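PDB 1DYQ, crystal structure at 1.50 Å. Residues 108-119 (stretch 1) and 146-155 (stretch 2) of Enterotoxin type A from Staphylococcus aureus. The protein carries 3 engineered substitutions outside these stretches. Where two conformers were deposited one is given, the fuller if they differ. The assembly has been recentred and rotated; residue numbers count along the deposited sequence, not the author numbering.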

# COMPACT_ATOMS: atom_id res chain seq x y z
N MET A 108 6.67 9.02 -2.33
CA MET A 108 6.03 7.68 -2.17
C MET A 108 6.95 6.83 -1.34
O MET A 108 8.21 6.98 -1.42
CB MET A 108 5.84 7.11 -3.55
CG MET A 108 5.71 5.65 -3.76
SD MET A 108 5.11 5.37 -5.47
CE MET A 108 6.55 4.68 -6.20
N TYR A 109 6.44 5.93 -0.52
CA TYR A 109 7.21 5.01 0.27
C TYR A 109 7.31 3.65 -0.42
O TYR A 109 6.26 3.04 -0.66
CB TYR A 109 6.58 4.81 1.64
CG TYR A 109 6.57 5.99 2.57
CD1 TYR A 109 7.75 6.39 3.19
CD2 TYR A 109 5.37 6.58 2.94
CE1 TYR A 109 7.73 7.43 4.12
CE2 TYR A 109 5.35 7.60 3.88
CZ TYR A 109 6.53 8.02 4.43
OH TYR A 109 6.49 9.00 5.42
N GLY A 110 8.50 3.28 -0.86
CA GLY A 110 8.59 1.99 -1.61
C GLY A 110 7.81 2.01 -2.89
O GLY A 110 7.73 3.02 -3.62
N GLY A 111 7.14 0.88 -3.22
CA GLY A 111 6.34 0.79 -4.42
C GLY A 111 7.11 0.34 -5.66
O GLY A 111 6.52 0.46 -6.76
N VAL A 112 8.37 -0.05 -5.53
CA VAL A 112 9.18 -0.32 -6.72
C VAL A 112 9.48 -1.80 -6.90
O VAL A 112 9.80 -2.50 -5.95
CB VAL A 112 10.53 0.43 -6.55
CG1 VAL A 112 11.40 0.30 -7.80
CG2 VAL A 112 10.24 1.90 -6.28
N THR A 113 9.45 -2.26 -8.15
CA THR A 113 9.87 -3.63 -8.45
C THR A 113 10.77 -3.63 -9.71
O THR A 113 10.59 -2.79 -10.57
CB THR A 113 8.65 -4.53 -8.79
OG1 THR A 113 7.75 -3.89 -9.62
CG2 THR A 113 7.97 -4.92 -7.46
N LEU A 114 11.72 -4.55 -9.73
CA LEU A 114 12.53 -4.69 -10.97
C LEU A 114 11.62 -5.02 -12.13
O LEU A 114 10.70 -5.84 -12.00
CB LEU A 114 13.60 -5.76 -10.78
CG LEU A 114 14.67 -5.39 -9.74
CD1 LEU A 114 15.53 -6.59 -9.40
CD2 LEU A 114 15.49 -4.22 -10.27
N HIS A 115 11.86 -4.39 -13.28
CA HIS A 115 10.98 -4.57 -14.42
C HIS A 115 11.22 -5.92 -15.10
O HIS A 115 10.35 -6.59 -15.59
CB HIS A 115 11.15 -3.45 -15.42
CG HIS A 115 10.41 -3.60 -16.70
ND1 HIS A 115 9.11 -3.29 -16.94
CD2 HIS A 115 10.92 -4.10 -17.90
CE1 HIS A 115 8.80 -3.55 -18.22
NE2 HIS A 115 9.89 -4.06 -18.79
N ASP A 116 12.55 -6.15 -15.30
CA ASP A 116 12.94 -7.25 -16.13
C ASP A 116 12.52 -8.64 -15.67
O ASP A 116 12.69 -9.07 -14.57
CB ASP A 116 14.36 -7.24 -16.57
CG ASP A 116 14.81 -6.12 -17.44
OD1 ASP A 116 14.03 -5.42 -18.12
OD2 ASP A 116 16.08 -5.97 -17.56
N ASN A 117 11.96 -9.30 -16.72
CA ASN A 117 11.53 -10.70 -16.48
C ASN A 117 10.51 -10.73 -15.36
O ASN A 117 10.14 -11.83 -14.93
CB ASN A 117 12.75 -11.57 -16.17
CG ASN A 117 13.79 -11.61 -17.28
OD1 ASN A 117 13.47 -11.93 -18.42
ND2 ASN A 117 15.05 -11.34 -16.92
N ASN A 118 9.80 -9.61 -15.12
CA ASN A 118 8.81 -9.69 -14.01
C ASN A 118 7.40 -9.75 -14.48
O ASN A 118 6.46 -9.86 -13.64
CB ASN A 118 9.06 -8.55 -13.03
CG ASN A 118 8.39 -8.78 -11.68
OD1 ASN A 118 8.61 -9.80 -11.02
ND2 ASN A 118 7.64 -7.80 -11.19
N ARG A 119 7.12 -9.60 -15.77
CA ARG A 119 5.74 -9.57 -16.24
C ARG A 119 5.16 -10.95 -16.46
O ARG A 119 5.67 -11.76 -17.23
CB ARG A 119 5.58 -8.71 -17.50
CG ARG A 119 4.16 -8.53 -17.96
CD ARG A 119 4.02 -7.36 -18.93
NE ARG A 119 2.64 -6.90 -18.99
CZ ARG A 119 2.05 -5.99 -18.28
NH1 ARG A 119 2.65 -5.26 -17.35
NH2 ARG A 119 0.74 -5.75 -18.51
N THR A 146 -2.65 -8.56 -10.30
CA THR A 146 -1.29 -8.03 -10.60
C THR A 146 -0.75 -8.68 -11.84
O THR A 146 -1.11 -9.81 -12.19
CB THR A 146 -0.36 -8.15 -9.42
OG1 THR A 146 0.91 -7.50 -9.78
CG2 THR A 146 -0.06 -9.58 -9.02
N ASN A 147 0.09 -7.96 -12.58
CA ASN A 147 0.82 -8.56 -13.70
C ASN A 147 2.25 -8.89 -13.31
O ASN A 147 3.06 -9.34 -14.13
CB ASN A 147 0.86 -7.55 -14.88
CG ASN A 147 -0.51 -7.18 -15.39
OD1 ASN A 147 -1.24 -8.02 -15.91
ND2 ASN A 147 -0.87 -5.91 -15.25
N LYS A 148 2.58 -8.78 -12.01
CA LYS A 148 3.93 -8.98 -11.55
C LYS A 148 4.16 -10.32 -10.87
O LYS A 148 3.37 -10.70 -9.99
CB LYS A 148 4.33 -7.86 -10.57
CG LYS A 148 4.25 -6.47 -11.19
CD LYS A 148 4.60 -5.42 -10.11
CE LYS A 148 4.50 -4.02 -10.74
NZ LYS A 148 3.11 -3.58 -10.96
N LYS A 149 5.27 -10.96 -11.15
CA LYS A 149 5.66 -12.19 -10.44
C LYS A 149 6.08 -11.87 -9.03
O LYS A 149 5.73 -12.51 -8.05
CB LYS A 149 6.85 -12.83 -11.20
CG LYS A 149 6.44 -13.27 -12.60
CD LYS A 149 7.65 -13.77 -13.40
CE LYS A 149 7.27 -13.90 -14.88
NZ LYS A 149 8.48 -14.28 -15.68
N ASN A 150 6.95 -10.84 -8.93
CA ASN A 150 7.36 -10.29 -7.63
C ASN A 150 6.66 -8.95 -7.45
O ASN A 150 6.78 -8.07 -8.33
CB ASN A 150 8.89 -10.07 -7.70
CG ASN A 150 9.37 -9.18 -6.58
OD1 ASN A 150 9.68 -8.01 -6.80
ND2 ASN A 150 9.36 -9.71 -5.38
N VAL A 151 5.74 -8.86 -6.50
CA VAL A 151 4.87 -7.70 -6.35
C VAL A 151 5.06 -7.06 -4.99
O VAL A 151 5.31 -7.74 -4.00
CB VAL A 151 3.40 -8.09 -6.57
CG1 VAL A 151 2.94 -9.10 -5.49
CG2 VAL A 151 2.49 -6.90 -6.61
N THR A 152 4.92 -5.73 -4.91
CA THR A 152 4.99 -5.11 -3.59
C THR A 152 3.70 -5.51 -2.81
O THR A 152 2.62 -5.56 -3.39
CB THR A 152 5.12 -3.60 -3.59
OG1 THR A 152 4.07 -2.91 -4.19
CG2 THR A 152 6.48 -3.20 -4.24
N VAL A 153 3.91 -5.66 -1.52
CA VAL A 153 2.73 -5.77 -0.62
C VAL A 153 1.89 -4.52 -0.75
O VAL A 153 0.65 -4.57 -0.83
CB VAL A 153 3.13 -6.04 0.81
CG1 VAL A 153 1.88 -5.92 1.73
CG2 VAL A 153 3.75 -7.42 0.97
N GLN A 154 2.51 -3.33 -0.91
CA GLN A 154 1.78 -2.10 -1.14
C GLN A 154 0.79 -2.18 -2.27
O GLN A 154 -0.38 -1.80 -2.13
CB GLN A 154 2.77 -0.90 -1.36
CG GLN A 154 2.06 0.37 -1.76
CD GLN A 154 2.95 1.64 -1.72
OE1 GLN A 154 2.38 2.73 -1.74
NE2 GLN A 154 4.23 1.43 -1.73
N GLU A 155 1.17 -2.71 -3.44
CA GLU A 155 0.28 -2.83 -4.57
C GLU A 155 -0.98 -3.66 -4.22
O GLU A 155 -2.06 -3.31 -4.65
CB GLU A 155 0.99 -3.42 -5.79
CG GLU A 155 0.09 -3.73 -6.96
CD GLU A 155 0.82 -4.12 -8.22
OE1 GLU A 155 2.03 -3.80 -8.36
OE2 GLU A 155 0.19 -4.77 -9.10
O HOH W 1 3.65 5.20 -0.61
O HOH W 2 6.34 -0.72 -0.87
O HOH W 3 11.67 -6.49 -7.29
O HOH W 4 10.59 -7.85 -9.67
O HOH W 5 0.98 -3.65 -14.98

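Contact between residues 108-119 and 146-155 of Staphylococcus aureus enterotoxin type A, which buries 635 Å² counted over both sides. Strands 112-114 and 150-152 run nearly antiparallel (169°), but their axes come no closer than 6.9 Å, so side chains and waters, rather than a backbone ladder, fill the space between them. Asn118, Thr113 and Arg119 are the most heavily covered residues.

Asn118 closes a type II turn that begins at His115, with Asn118 N bonded to His115 O (3.1 Å). Its CA-to-CB bond points sideways, yet the end of the t side chain swings nearer to the second stretch and treats Asn150 as a neighbouring strand would: Asn118 OD1 accepts from Asn150 N (2.9 Å) while Asn118 ND2 donates to Asn150 O (3.0 Å, 170° at the hydrogen). One amide thus satisfies both backbone polar groups of a single residue. The main chain of Asn118 adds to this, its O accepting from Lys149 N at 3.0 Å and lying 3.4 Å from Lys148 CA in a CA-H...O contact. Lys149 also reaches back along the turn, and its NZ donates to Asn117 O (3.1 Å).

Arg119 pairs with Lys148 in an antiparallel, non-hydrogen-bonded bridge, their CA atoms 5.1 Å apart. A CA-H...O contact from Arg119 CA to Asn147 O (3.4 Å) supports this close approach. The extended Arg119 side chain places one guanidinium face over Asn147 CG, and water 5 accepts from Asn147 ND2 (2.9 Å) and, weakly, from Arg119 NH1 (3.3 Å).

Thr113 points toward the second strand and packs where direct backbone pairing is absent. Its CG2 lies 3.5 Å from Asn150 O and 3.9 Å from Thr152 CG2, while its OG1 sits 3.4 Å from Lys148 CE. The Lys148 side chain continues away to a salt bridge within its own stretch, Lys148 NZ to Glu155 OE1 at 2.8 Å. Beside Thr113, waters 3 and 4 link Leu114 N and O, respectively, to Asn150 OD1.

At the other end, Thr152 caps the helix, its OG1 accepting from Glu155 N (3.0 Å). Gln154, on the first turn, donates through NE2 to Tyr109 O (2.8 Å). Gly111 N lies 3.3 Å from Gln154 NE2, but both are donors; water 2 resolves the mismatch by accepting from each, at 3.0 Å from Gly111 N and 3.1 Å from Gln154 NE2.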